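Local coordinates for envelopment polyprotein (PDB 7A56) that carries the class II fusion glycoprotein Gc, which probably merges the Schmallenberg virus envelope with a host membrane during entry, at residues S32-A35 / N36-M40; H78-I82 / N83-A87; P220-D224 / R225-D229; V267-S271 / E272-G276. One frame throughout, in Å; residues are numbered along the deposited sequence.

From the N terminus, interaction 1 comes first, a run of bonds within the last turns of helix 23-40 that closes no long loop. Interaction 2 follows, rounding the corner from strand 70-80 into strand 86-92, and interaction 3 closes the hairpin between strands 221-222 and 226-231. Interaction 4 closes a second, separate hairpin, 268-270 with 273-275. All four are in series; none nests in or crosses another. Interactions 1 and 3 meet in space, where Asp37 forms a salt bridge with Arg225 and probably accepts from the backbone N of Asp224. Interactions 2 and 3 reach the same sheet, whereas interaction 4 lies across the chain's centre, about 53 Å from interaction 3 between centres.

Interaction 1. Residues S32-A35 / N36-M40; sequences SDIA and NDLTM
Thr39, near the C-terminal end of its helix, turns back on Ala35 and grips that residue's carbonyl oxygen twice. Thr39 OG1 donates to Ala35 O at 2.9 Å from above the carbonyl plane, while the amide Thr39 N reaches the same Ala35 O, also at 2.9 Å, from the opposite face. With OG1 anti to its own carbonyl carbon (chi1 -62°), the hydroxyl lies beside the backbone N and faces back toward the preceding turn. Leu38 and Ile34 run side by side in the same direction, Ile34 CG2 meeting Leu38 CD1 at 3.8 Å. Elsewhere a water joins Asn36 to Asp33: it donates to Asp33 O at 2.8 Å and accepts from Asn36 ND2 at 2.6 Å. Asp33 O therefore has two donors, since Asp37 N also binds it, at 3.0 Å.

In the next shell, the carboxylate of Asp37 is held by a salt bridge to Arg225 and probably a hydrogen bond from the backbone N of Asp224. Ile34 packs on Phe100, Ile102 and Met206, and Leu38 on Ile204 and Phe211. The whole is typical of an amphipathic alpha helix lying on beta strands, with a threonine hydroxyl returned to the carbonyl four residues back.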
loop_
_atom_site.group_PDB
_atom_site.type_symbol
_atom_site.label_atom_id
_atom_site.label_comp_id
_atom_site.label_asym_id
_atom_site.label_seq_id
_atom_site.Cartn_x
_atom_site.Cartn_y
_atom_site.Cartn_z
ATOM N N SER A 32 37.793 24.727 -8.310
ATOM C CA SER A 32 37.208 25.697 -9.231
ATOM C C SER A 32 36.708 25.024 -10.490
ATOM O O SER A 32 35.657 25.392 -11.028
ATOM C CB SER A 32 38.255 26.739 -9.624
ATOM O OG SER A 32 38.074 27.919 -8.936
ATOM N N ASP A 33 37.519 24.118 -11.035
ATOM C CA ASP A 33 37.121 23.349 -12.210
ATOM C C ASP A 33 35.834 22.557 -11.961
ATOM O O ASP A 33 34.931 22.525 -12.813
ATOM C CB ASP A 33 38.258 22.413 -12.597
ATOM C CG ASP A 33 39.404 23.142 -13.304
ATOM O OD1 ASP A 33 39.267 24.329 -13.670
ATOM O OD2 ASP A 33 40.454 22.521 -13.454
ATOM N N ILE A 34 35.770 21.832 -10.836
ATOM C CA ILE A 34 34.529 21.128 -10.474
ATOM C C ILE A 34 33.354 22.091 -10.353
ATOM O O ILE A 34 32.260 21.825 -10.866
ATOM C CB ILE A 34 34.712 20.324 -9.177
ATOM C CG1 ILE A 34 35.760 19.242 -9.395
ATOM C CG2 ILE A 34 33.334 19.754 -8.716
ATOM C CD1 ILE A 34 36.457 18.701 -8.102
ATOM N N ALA A 35 33.530 23.186 -9.606
ATOM C CA ALA A 35 32.423 24.112 -9.405
ATOM C C ALA A 35 31.931 24.634 -10.736
ATOM O O ALA A 35 30.719 24.738 -10.966
ATOM C CB ALA A 35 32.834 25.298 -8.508
ATOM N N ASN A 36 32.870 24.963 -11.636
ATOM C CA ASN A 36 32.452 25.540 -12.901
ATOM C C ASN A 36 31.706 24.520 -13.750
ATOM O O ASN A 36 30.728 24.856 -14.428
ATOM C CB ASN A 36 33.682 26.078 -13.627
ATOM C CG ASN A 36 33.399 26.421 -15.050
ATOM O OD1 ASN A 36 32.689 27.382 -15.329
ATOM N ND2 ASN A 36 33.926 25.619 -15.978
ATOM N N ASP A 37 32.182 23.275 -13.748
ATOM C CA ASP A 37 31.527 22.169 -14.458
ATOM C C ASP A 37 30.100 21.974 -13.961
ATOM O O ASP A 37 29.134 21.865 -14.743
ATOM C CB ASP A 37 32.383 20.919 -14.199
ATOM C CG ASP A 37 32.049 19.722 -15.073
ATOM O OD1 ASP A 37 31.123 19.763 -15.916
ATOM O OD2 ASP A 37 32.728 18.683 -14.879
ATOM N N LEU A 38 29.953 21.920 -12.644
ATOM C CA LEU A 38 28.623 21.697 -12.053
ATOM C C LEU A 38 27.688 22.850 -12.366
ATOM O O LEU A 38 26.541 22.651 -12.794
ATOM C CB LEU A 38 28.781 21.487 -10.552
ATOM C CG LEU A 38 29.478 20.167 -10.124
ATOM C CD1 LEU A 38 29.551 20.094 -8.614
ATOM C CD2 LEU A 38 28.734 18.920 -10.596
ATOM N N THR A 39 28.172 24.070 -12.191
ATOM C CA THR A 39 27.334 25.239 -12.458
ATOM C C THR A 39 26.928 25.310 -13.922
ATOM O O THR A 39 25.821 25.732 -14.244
ATOM C CB THR A 39 28.100 26.511 -12.077
ATOM O OG1 THR A 39 28.396 26.478 -10.675
ATOM C CG2 THR A 39 27.281 27.741 -12.403
ATOM N N MET A 40 27.845 24.980 -14.834
ATOM C CA MET A 40 27.536 25.001 -16.258
ATOM C C MET A 40 26.555 23.922 -16.636
ATOM O O MET A 40 25.864 24.047 -17.652
ATOM C CB MET A 40 28.844 24.833 -17.093
ATOM C CG MET A 40 29.768 26.046 -17.132
ATOM S SD MET A 40 29.279 27.383 -18.271
ATOM C CE MET A 40 28.241 28.396 -17.208
HETATM O O HOH W 1 35.241 23.482 -15.421
#

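Interaction 2. Residues H78-I82 / N83-A87; sequences HIPAI and NGLSA
Leu85 reaches back from the far side of a type II beta turn, and its CD2 methyl is the point on which the preceding residues converge. Ile79 CG1 and Leu85 CD2 are 3.9 Å apart, the two side chains sliding past each other in opposite directions. The ring of Pro80 comes obliquely onto the same methyl, Pro80 CD lying 3.9 Å from Leu85 CD2, and Ile82 CB adds a third contact with Leu85 CD2 at 4.1 Å. With CG1 of Ile79 anti to the backbone N (chi1 177°) and the chain extended beyond it, Ile79 CD1 lies over Ser86, 3.6 Å from Ser86 C, and meets Ala87 CB at 4.0 Å.

The turn itself is looser, with one hydrogen bond crossing it, Leu85 N to Ile82 O at 3.1 Å, the donor above the carbonyl plane. Gly84 takes a positive phi (90°), a region readily open to glycine. Just before this, Ala81 centres an inverse gamma turn, its bond from Ile82 N to Pro80 O being weak. In contrast to the buried cluster at Leu85 CD2, Asn83 is partly exposed, yet its OD1 is held by the backbone N of Val109.

The incoming strand and the turn have different partners: Ile79 bonds through its backbone to Ile336 of strand 335-343, Gly84 and Leu85 to Val106 of strand 98-134. Val217 and Leu218 of a second subunit pack on Pro80, Ile82 and Leu85, and His78 NE2 bonds to Asp229 of that subunit, so the corner between strands 70-80 and 86-92 also lies at a subunit interface.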
loop_
_atom_site.group_PDB
_atom_site.type_symbol
_atom_site.label_atom_id
_atom_site.label_comp_id
_atom_site.label_asym_id
_atom_site.label_seq_id
_atom_site.Cartn_x
_atom_site.Cartn_y
_atom_site.Cartn_z
ATOM N N HIS A 78 27.543 4.313 -4.407
ATOM C CA HIS A 78 26.112 4.606 -4.300
ATOM C C HIS A 78 25.782 4.912 -2.850
ATOM O O HIS A 78 26.496 4.484 -1.930
ATOM C CB HIS A 78 25.244 3.434 -4.778
ATOM C CG HIS A 78 25.685 2.106 -4.233
ATOM N ND1 HIS A 78 26.485 1.228 -4.948
ATOM C CD2 HIS A 78 25.497 1.532 -3.025
ATOM C CE1 HIS A 78 26.757 0.168 -4.205
ATOM N NE2 HIS A 78 26.171 0.325 -3.033
ATOM N N ILE A 79 24.640 5.589 -2.643
ATOM C CA ILE A 79 24.199 5.973 -1.319
ATOM C C ILE A 79 22.674 5.902 -1.288
ATOM O O ILE A 79 22.036 6.264 -2.286
ATOM C CB ILE A 79 24.673 7.397 -0.935
ATOM C CG1 ILE A 79 24.151 7.830 0.435
ATOM C CG2 ILE A 79 24.308 8.449 -1.983
ATOM C CD1 ILE A 79 24.784 9.126 0.926
ATOM N N PRO A 80 22.077 5.411 -0.194
ATOM C CA PRO A 80 20.595 5.371 -0.107
ATOM C C PRO A 80 19.989 6.741 -0.277
ATOM O O PRO A 80 20.504 7.721 0.271
ATOM C CB PRO A 80 20.334 4.845 1.312
ATOM C CG PRO A 80 21.586 3.961 1.578
ATOM C CD PRO A 80 22.731 4.748 0.964
ATOM N N ALA A 81 18.830 6.796 -0.966
ATOM C CA ALA A 81 18.116 8.067 -1.108
ATOM C C ALA A 81 17.371 8.281 0.203
ATOM O O ALA A 81 16.183 7.975 0.319
ATOM C CB ALA A 81 17.171 8.048 -2.307
ATOM N N ILE A 82 18.104 8.777 1.217
ATOM C CA ILE A 82 17.581 8.974 2.569
ATOM C C ILE A 82 17.803 10.425 2.961
ATOM O O ILE A 82 18.900 10.947 2.815
ATOM C CB ILE A 82 18.235 8.017 3.594
ATOM C CG1 ILE A 82 17.706 6.610 3.356
ATOM C CG2 ILE A 82 17.951 8.486 5.066
ATOM C CD1 ILE A 82 18.402 5.494 4.200
ATOM N N ASN A 83 16.755 11.081 3.453
ATOM C CA ASN A 83 16.857 12.509 3.800
ATOM C C ASN A 83 17.968 12.813 4.820
ATOM O O ASN A 83 17.959 12.301 5.941
ATOM C CB ASN A 83 15.489 12.958 4.338
ATOM C CG ASN A 83 15.441 14.449 4.573
ATOM O OD1 ASN A 83 15.326 15.241 3.649
ATOM N ND2 ASN A 83 15.552 14.828 5.812
ATOM N N GLY A 84 18.884 13.728 4.461
ATOM C CA GLY A 84 19.972 14.149 5.316
ATOM C C GLY A 84 21.256 13.328 5.184
ATOM O O GLY A 84 22.281 13.735 5.719
ATOM N N LEU A 85 21.216 12.171 4.563
ATOM C CA LEU A 85 22.399 11.287 4.574
ATOM C C LEU A 85 23.478 11.776 3.621
ATOM O O LEU A 85 23.183 12.286 2.538
ATOM C CB LEU A 85 21.974 9.866 4.170
ATOM C CG LEU A 85 22.981 8.707 4.402
ATOM C CD1 LEU A 85 23.246 8.512 5.845
ATOM C CD2 LEU A 85 22.317 7.430 3.812
ATOM N N SER A 86 24.748 11.533 3.978
ATOM C CA SER A 86 25.823 11.891 3.046
ATOM C C SER A 86 26.979 10.898 3.159
ATOM O O SER A 86 27.129 10.180 4.164
ATOM C CB SER A 86 26.344 13.331 3.253
ATOM O OG SER A 86 26.947 13.598 4.512
ATOM N N ALA A 87 27.812 10.872 2.096
ATOM C CA ALA A 87 28.960 9.962 1.961
ATOM C C ALA A 87 30.182 10.785 1.592
ATOM O O ALA A 87 30.046 11.786 0.875
ATOM C CB ALA A 87 28.741 8.908 0.830
#

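Interaction 3. Residues P220-D224 / R225-D229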
loop_
_atom_site.group_PDB
_atom_site.type_symbol
_atom_site.label_atom_id
_atom_site.label_comp_id
_atom_site.label_asym_id
_atom_site.label_seq_id
_atom_site.Cartn_x
_atom_site.Cartn_y
_atom_site.Cartn_z
ATOM N N PRO A 220 19.043 11.504 -15.228
ATOM C CA PRO A 220 20.269 11.560 -14.411
ATOM C C PRO A 220 20.914 12.931 -14.482
ATOM O O PRO A 220 20.715 13.685 -15.441
ATOM C CB PRO A 220 21.169 10.508 -15.066
ATOM C CG PRO A 220 20.216 9.513 -15.688
ATOM C CD PRO A 220 19.092 10.391 -16.211
ATOM N N LEU A 221 21.729 13.232 -13.475
ATOM C CA LEU A 221 22.440 14.503 -13.422
ATOM C C LEU A 221 23.807 14.313 -14.070
ATOM O O LEU A 221 24.598 13.455 -13.643
ATOM C CB LEU A 221 22.563 14.997 -11.974
ATOM C CG LEU A 221 21.198 15.113 -11.172
ATOM C CD1 LEU A 221 21.569 15.590 -9.765
ATOM C CD2 LEU A 221 20.252 16.067 -11.803
ATOM N N ILE A 222 24.062 15.048 -15.135
ATOM C CA ILE A 222 25.270 14.810 -15.946
ATOM C C ILE A 222 26.109 16.069 -15.961
ATOM O O ILE A 222 25.634 17.117 -16.411
ATOM C CB ILE A 222 24.935 14.405 -17.398
ATOM C CG1 ILE A 222 24.071 13.139 -17.459
ATOM C CG2 ILE A 222 26.230 14.262 -18.277
ATOM C CD1 ILE A 222 24.685 11.882 -16.800
ATOM N N SER A 223 27.375 15.957 -15.537
ATOM C CA SER A 223 28.396 16.949 -15.812
ATOM C C SER A 223 29.585 16.193 -16.393
ATOM O O SER A 223 29.546 14.953 -16.511
ATOM C CB SER A 223 28.790 17.734 -14.546
ATOM O OG SER A 223 29.414 16.875 -13.582
ATOM N N ASP A 224 30.657 16.917 -16.727
ATOM C CA ASP A 224 31.813 16.243 -17.323
ATOM C C ASP A 224 32.508 15.344 -16.313
ATOM O O ASP A 224 32.857 14.204 -16.626
ATOM C CB ASP A 224 32.797 17.271 -17.891
ATOM C CG ASP A 224 32.202 18.041 -19.046
ATOM O OD1 ASP A 224 31.340 17.475 -19.752
ATOM O OD2 ASP A 224 32.559 19.200 -19.233
ATOM N N ARG A 225 32.703 15.831 -15.089
ATOM C CA ARG A 225 33.433 15.077 -14.071
ATOM C C ARG A 225 32.554 14.196 -13.188
ATOM O O ARG A 225 33.032 13.158 -12.671
ATOM C CB ARG A 225 34.190 16.064 -13.177
ATOM C CG ARG A 225 35.308 16.804 -13.933
ATOM C CD ARG A 225 35.679 18.084 -13.199
ATOM N NE ARG A 225 36.770 18.733 -13.900
ATOM C CZ ARG A 225 36.615 19.485 -14.986
ATOM N NH1 ARG A 225 35.405 19.714 -15.466
ATOM N NH2 ARG A 225 37.692 20.021 -15.592
ATOM N N ILE A 226 31.299 14.584 -12.956
ATOM C CA ILE A 226 30.474 13.884 -11.969
ATOM C C ILE A 226 29.108 13.564 -12.548
ATOM O O ILE A 226 28.436 14.432 -13.126
ATOM C CB ILE A 226 30.323 14.686 -10.663
ATOM C CG1 ILE A 226 31.715 15.036 -10.068
ATOM C CG2 ILE A 226 29.367 13.913 -9.675
ATOM C CD1 ILE A 226 31.579 16.086 -8.947
ATOM N N GLN A 227 28.724 12.297 -12.462
ATOM C CA GLN A 227 27.375 11.914 -12.866
ATOM C C GLN A 227 26.644 11.303 -11.681
ATOM O O GLN A 227 27.238 10.575 -10.876
ATOM C CB GLN A 227 27.418 10.912 -14.059
ATOM C CG GLN A 227 28.030 11.481 -15.329
ATOM C CD GLN A 227 29.411 11.175 -15.400
ATOM O OE1 GLN A 227 29.800 10.003 -15.230
ATOM N NE2 GLN A 227 30.243 12.218 -15.656
ATOM N N LEU A 228 25.329 11.566 -11.583
ATOM C CA LEU A 228 24.545 10.935 -10.544
ATOM C C LEU A 228 23.196 10.519 -11.125
ATOM O O LEU A 228 22.711 11.127 -12.082
ATOM C CB LEU A 228 24.283 11.874 -9.331
ATOM C CG LEU A 228 25.461 12.616 -8.666
ATOM C CD1 LEU A 228 25.541 13.971 -9.333
ATOM C CD2 LEU A 228 25.246 12.741 -7.146
ATOM N N ASP A 229 22.616 9.437 -10.591
ATOM C CA ASP A 229 21.222 9.094 -10.972
ATOM C C ASP A 229 20.488 8.555 -9.752
ATOM O O ASP A 229 21.099 8.062 -8.788
ATOM C CB ASP A 229 21.129 8.103 -12.160
ATOM C CG ASP A 229 21.603 6.665 -11.838
ATOM O OD1 ASP A 229 20.996 5.977 -10.998
ATOM O OD2 ASP A 229 22.600 6.183 -12.469
HETATM O O HOH W 2 34.524 21.064 -17.611
#
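In this beta hairpin Leu221 and Leu228 form the antiparallel hydrogen-bonded pair, Ile222 and Gln227 the non-hydrogen-bonded pair next to it, and Ser223 N to Ile226 O closes the bend at Asp224 and Arg225. Leu221 N donates to Leu228 O at 2.7 Å, and Leu228 N returns the bond to Leu221 O at 2.9 Å. On one face Leu221 CB touches Leu228 CD1; on the other the Ile222 and Gln227 side chains pass at a slant, with Ile222 CD1 3.7 Å from Gln227 CG.

Toward the bend side chains add to the main-chain bonds. Ser223 binds Ile226 O twice: its amide N at 3.0 Å, and its OG at 2.7 Å in the carbonyl plane, on a lone pair. The hydroxyl gets there by sitting between its own backbone N and carbonyl carbon (chi1 65°). Gln227, bent at chi2 (94°), turns its amide across to the partner strand, where NE2 donates to Ser223 O at 2.9 Å, with that oxygen close to the amide plane. Thus Ser223 is bonded through N, OG and O, which fixes the start of the bend. Outside it, a water in the plane of the Arg225 guanidinium accepts from NH1 at 2.7 Å and donates, at longer range, to Asp224 OD2.

Arg225 NH1 is salt-bridged to Asp37 of helix 23-40, and Asp229 OD2 is hydrogen-bonded to Thr58 OG1 of a neighbouring subunit. Ile226 and Leu228 pack on Ile204 of strand 197-206. Strand 226-231 pairs with strand 335-343, leaving 221-222 the outermost strand on this side of the sheet within this chain.

Interaction 4. Residues V267-S271 / E272-G276; sequences VQLYS and EGIIG
Gln268 and Ile275 open the backbone ladder of this short hairpin. Gln268 N donates to Ile275 O at 2.9 Å and Ile275 N to Gln268 O at 2.8 Å, a complete hydrogen-bonded pair. At the bend Tyr270 N binds Gly273 O at 2.9 Å, nearly straight (173° at the hydrogen), and Gly273 N binds Tyr270 O from well above the carbonyl plane. This last bond closes a type I turn through Ser271 and Glu272. Gly273 has a positive phi (144°), readily open to glycine.

Apolar contacts flank the ladder on both faces. Leu269 CD1 presses on Ile274 CG1 at 3.5 Å, tighter than usual, while Val267 CG1 meets Ile274 CG2 at 3.8 Å. On the other face the Tyr270 ring, its CG placed between backbone N and carbonyl carbon (chi1 76°), lies next to Ile275, with Tyr270 CE1 3.8 Å from Ile275 CD1. The same ring stands under the bend, for Glu272 N sits over its centre.

The two-stranded hairpin is joined to strand 98-134 by backbone bonding of Leu269 with Glu120, and Val267 and Leu269 pack on Ile183 of strand 172-183. The buried Gln268 amide finds its partners in neighbouring loops: OE1 accepts from Gly258 N, and NE2 donates to Gly265 O and Asp256 O. Four main-chain hydrogen bonds and packed hydrocarbon thus hold the hairpin together, with Gln268 linking it to the loops.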
loop_
_atom_site.group_PDB
_atom_site.type_symbol
_atom_site.label_atom_id
_atom_site.label_comp_id
_atom_site.label_asym_id
_atom_site.label_seq_id
_atom_site.Cartn_x
_atom_site.Cartn_y
_atom_site.Cartn_z
ATOM N N VAL A 267 -21.682 11.840 9.583
ATOM C CA VAL A 267 -22.466 13.054 9.371
ATOM C C VAL A 267 -21.527 14.109 8.821
ATOM O O VAL A 267 -20.470 14.371 9.428
ATOM C CB VAL A 267 -23.131 13.563 10.658
ATOM C CG1 VAL A 267 -23.941 14.836 10.353
ATOM C CG2 VAL A 267 -24.125 12.477 11.188
ATOM N N GLN A 268 -21.892 14.710 7.682
ATOM C CA GLN A 268 -20.888 15.448 6.891
ATOM C C GLN A 268 -21.446 16.814 6.534
ATOM O O GLN A 268 -22.470 16.911 5.854
ATOM C CB GLN A 268 -20.493 14.693 5.617
ATOM C CG GLN A 268 -20.016 13.275 5.880
ATOM C CD GLN A 268 -19.898 12.432 4.617
ATOM O OE1 GLN A 268 -20.275 12.827 3.517
ATOM N NE2 GLN A 268 -19.308 11.290 4.772
ATOM N N LEU A 269 -20.776 17.865 7.006
ATOM C CA LEU A 269 -21.124 19.246 6.701
ATOM C C LEU A 269 -20.187 19.748 5.623
ATOM O O LEU A 269 -18.965 19.794 5.833
ATOM C CB LEU A 269 -21.005 20.120 7.947
ATOM C CG LEU A 269 -21.269 21.617 7.746
ATOM C CD1 LEU A 269 -22.726 21.828 7.577
ATOM C CD2 LEU A 269 -20.768 22.388 8.973
ATOM N N TYR A 270 -20.747 20.124 4.475
ATOM C CA TYR A 270 -19.932 20.640 3.384
ATOM C C TYR A 270 -20.688 21.778 2.707
ATOM O O TYR A 270 -21.741 22.229 3.176
ATOM C CB TYR A 270 -19.526 19.522 2.413
ATOM C CG TYR A 270 -20.610 19.043 1.475
ATOM C CD1 TYR A 270 -21.840 18.621 1.951
ATOM C CD2 TYR A 270 -20.387 18.996 0.102
ATOM C CE1 TYR A 270 -22.817 18.178 1.088
ATOM C CE2 TYR A 270 -21.362 18.557 -0.769
ATOM C CZ TYR A 270 -22.565 18.151 -0.272
ATOM O OH TYR A 270 -23.524 17.721 -1.153
ATOM N N SER A 271 -20.124 22.248 1.591
ATOM C CA SER A 271 -20.555 23.506 0.988
ATOM C C SER A 271 -22.058 23.535 0.769
ATOM O O SER A 271 -22.723 24.527 1.086
ATOM C CB SER A 271 -19.820 23.730 -0.340
ATOM O OG SER A 271 -20.041 22.673 -1.275
ATOM N N GLU A 272 -22.616 22.435 0.281
ATOM C CA GLU A 272 -23.999 22.414 -0.165
ATOM C C GLU A 272 -24.993 22.009 0.922
ATOM O O GLU A 272 -26.200 22.015 0.658
ATOM C CB GLU A 272 -24.124 21.483 -1.373
ATOM C CG GLU A 272 -23.071 21.767 -2.437
ATOM C CD GLU A 272 -23.568 21.457 -3.825
ATOM O OE1 GLU A 272 -23.637 22.393 -4.649
ATOM O OE2 GLU A 272 -23.908 20.280 -4.082
ATOM N N GLY A 273 -24.528 21.671 2.127
ATOM C CA GLY A 273 -25.429 21.259 3.186
ATOM C C GLY A 273 -24.848 20.175 4.062
ATOM O O GLY A 273 -23.618 20.115 4.218
ATOM N N ILE A 274 -25.702 19.314 4.627
ATOM C CA ILE A 274 -25.285 18.209 5.479
ATOM C C ILE A 274 -25.794 16.904 4.890
ATOM O O ILE A 274 -26.878 16.841 4.294
ATOM C CB ILE A 274 -25.794 18.357 6.918
ATOM C CG1 ILE A 274 -25.519 19.747 7.432
ATOM C CG2 ILE A 274 -25.113 17.359 7.825
ATOM C CD1 ILE A 274 -25.953 19.899 8.864
ATOM N N ILE A 275 -24.999 15.849 5.094
ATOM C CA ILE A 275 -25.280 14.484 4.655
ATOM C C ILE A 275 -25.333 13.625 5.903
ATOM O O ILE A 275 -24.393 13.636 6.704
ATOM C CB ILE A 275 -24.182 13.950 3.697
ATOM C CG1 ILE A 275 -24.092 14.821 2.442
ATOM C CG2 ILE A 275 -24.462 12.462 3.353
ATOM C CD1 ILE A 275 -22.949 14.407 1.454
ATOM N N GLY A 276 -26.408 12.848 6.057
ATOM C CA GLY A 276 -26.405 11.866 7.125
ATOM C C GLY A 276 -27.491 10.862 6.798
ATOM O O GLY A 276 -28.218 11.028 5.827
#